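Side-chain contact in peroxiredoxin PRX1, mitochondrial (Saccharomyces cerevisiae, PDB 5YKJ), which probably reduces hydrogen peroxide and other peroxides in mitochondria as a 1-Cys peroxiredoxin, with its oxidised thiol resolved through the glutathione and thioredoxin systems: residues R61-I66 against R158-L163. Residues are numbered along the deposited sequence; the frame is centred on the assembly and turned at random.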
# COMPACT_ATOMS: atom_id res chain seq x y z
N ARG A 61 -11.90 -2.82 -4.76
CA ARG A 61 -11.31 -1.62 -5.25
C ARG A 61 -10.22 -1.93 -6.29
O ARG A 61 -9.47 -1.11 -6.59
CB ARG A 61 -10.73 -0.83 -4.11
CG ARG A 61 -11.77 -0.34 -3.10
CD ARG A 61 -11.14 0.09 -1.82
NE ARG A 61 -11.97 0.91 -0.97
CZ ARG A 61 -12.83 0.48 -0.06
NH1 ARG A 61 -13.04 -0.78 0.15
NH2 ARG A 61 -13.51 1.37 0.60
N ASN A 62 -10.18 -3.15 -6.79
CA ASN A 62 -9.15 -3.57 -7.73
C ASN A 62 -7.74 -3.35 -7.17
O ASN A 62 -6.90 -2.89 -7.84
CB ASN A 62 -9.29 -2.90 -9.10
CG ASN A 62 -8.44 -3.55 -10.13
OD1 ASN A 62 -8.26 -4.73 -10.12
ND2 ASN A 62 -7.93 -2.76 -11.05
N VAL A 63 -7.56 -3.70 -5.91
CA VAL A 63 -6.28 -3.60 -5.24
C VAL A 63 -5.80 -5.00 -4.78
O VAL A 63 -6.50 -5.68 -4.15
CB VAL A 63 -6.37 -2.71 -3.99
CG1 VAL A 63 -5.02 -2.61 -3.32
CG2 VAL A 63 -6.88 -1.33 -4.34
N LYS A 64 -4.57 -5.33 -5.12
CA LYS A 64 -3.95 -6.56 -4.71
C LYS A 64 -2.94 -6.25 -3.59
O LYS A 64 -2.20 -5.33 -3.67
CB LYS A 64 -3.18 -7.18 -5.85
CG LYS A 64 -4.08 -7.74 -6.91
CD LYS A 64 -3.38 -8.59 -7.93
CE LYS A 64 -4.40 -9.01 -8.94
NZ LYS A 64 -4.00 -8.82 -10.33
N LEU A 65 -2.99 -7.07 -2.55
CA LEU A 65 -2.13 -6.96 -1.42
C LEU A 65 -0.94 -7.89 -1.58
O LEU A 65 -1.00 -8.87 -2.22
CB LEU A 65 -2.89 -7.32 -0.12
CG LEU A 65 -4.11 -6.49 0.21
CD1 LEU A 65 -4.97 -7.14 1.25
CD2 LEU A 65 -3.65 -5.18 0.76
N ILE A 66 0.16 -7.46 -1.01
CA ILE A 66 1.37 -8.25 -0.97
C ILE A 66 2.25 -7.83 0.21
O ILE A 66 2.52 -6.72 0.39
CB ILE A 66 2.13 -8.26 -2.30
CG1 ILE A 66 3.27 -9.23 -2.23
CG2 ILE A 66 2.57 -6.87 -2.68
CD1 ILE A 66 3.70 -9.70 -3.60
N ARG A 158 -8.91 4.61 2.95
CA ARG A 158 -9.32 5.98 2.70
C ARG A 158 -8.46 6.64 1.61
O ARG A 158 -8.95 7.24 0.71
CB ARG A 158 -9.31 6.81 4.00
CG ARG A 158 -10.00 8.17 3.90
CD ARG A 158 -9.70 9.11 5.06
NE ARG A 158 -8.33 9.54 5.10
CZ ARG A 158 -7.88 10.58 4.42
NH1 ARG A 158 -8.70 11.33 3.70
NH2 ARG A 158 -6.62 10.87 4.48
N VAL A 159 -7.16 6.48 1.73
CA VAL A 159 -6.28 7.02 0.73
C VAL A 159 -6.42 6.35 -0.62
O VAL A 159 -6.23 6.96 -1.56
CB VAL A 159 -4.82 7.18 1.17
CG1 VAL A 159 -4.78 7.97 2.43
CG2 VAL A 159 -4.13 5.84 1.31
N ILE A 160 -6.71 5.06 -0.63
CA ILE A 160 -6.90 4.38 -1.88
C ILE A 160 -8.13 5.00 -2.57
O ILE A 160 -8.12 5.27 -3.73
CB ILE A 160 -7.10 2.86 -1.72
CG1 ILE A 160 -5.78 2.17 -1.42
CG2 ILE A 160 -7.63 2.24 -3.01
CD1 ILE A 160 -5.95 0.81 -0.78
N ASP A 161 -9.16 5.22 -1.77
CA ASP A 161 -10.37 5.80 -2.33
C ASP A 161 -10.12 7.21 -2.90
O ASP A 161 -10.58 7.55 -3.92
CB ASP A 161 -11.49 5.82 -1.30
CG ASP A 161 -12.10 4.43 -1.08
OD1 ASP A 161 -11.94 3.60 -1.89
OD2 ASP A 161 -12.70 4.26 -0.09
N ALA A 162 -9.37 8.00 -2.17
CA ALA A 162 -9.02 9.31 -2.61
C ALA A 162 -8.17 9.27 -3.87
O ALA A 162 -8.38 10.00 -4.73
CB ALA A 162 -8.29 10.05 -1.50
N LEU A 163 -7.18 8.39 -3.91
CA LEU A 163 -6.33 8.32 -5.08
C LEU A 163 -7.06 7.90 -6.33
O LEU A 163 -6.83 8.42 -7.38
CB LEU A 163 -5.17 7.35 -4.86
CG LEU A 163 -4.05 7.83 -3.93
CD1 LEU A 163 -3.26 6.62 -3.44
CD2 LEU A 163 -3.15 8.79 -4.67
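Arg61 and Asp161 form a side-on, two-pronged salt bridge that joins helix 153-169 to the turn leading into strand 63-69 of the thioredoxin-fold sheet of this peroxiredoxin. It is a worked example of how a charged pair at the margin of a helix-on-sheet interface can accompany apolar packing further in. The arginine presents NE and one terminal nitrogen, NH2, rather than both terminal nitrogens, one to each carboxylate oxygen. NE of Arg61 meets OD1 of Asp161 at 2.8 Å on the syn side, yet somewhat out of the carboxylate plane, whereas NH2 of Arg61 uses the syn lone pair of Asp161 OD2 at 3.1 Å in a straighter bond, 168° at the hydrogen. The two flat groups are nearly coplanar, only 23° apart, although the side chains that carry them cross at about a right angle. Arg61 gets there with CG anti to its carbonyl carbon (chi1 -64°) and an extended chain from CG to NE. Its remaining terminal nitrogen, NH1, bridges to Glu57 of the preceding helix, so carboxylates engage all three guanidinium nitrogens and should restrain rotation of the group. The backbone is tied to helix 153-169 as well: the carbonyl oxygen of Arg61 accepts a hydrogen bond from the side-chain amide NE2 of Gln164, one turn beyond Ile160. Just after Arg61, Asn62 takes a positive phi as the C-prime residue of the Schellman motif that ends helix 55-59, and the chain then enters the strand. From the strand, buried Val63 faces Ile160 of helix 153-169, with Phe58 touching both. Ile160 directs its CG2 branch, anti to the backbone N, at the valine, and the methyls meet tip to tip: CG2 of Val63 lies 3.9 Å from CG2 of Ile160.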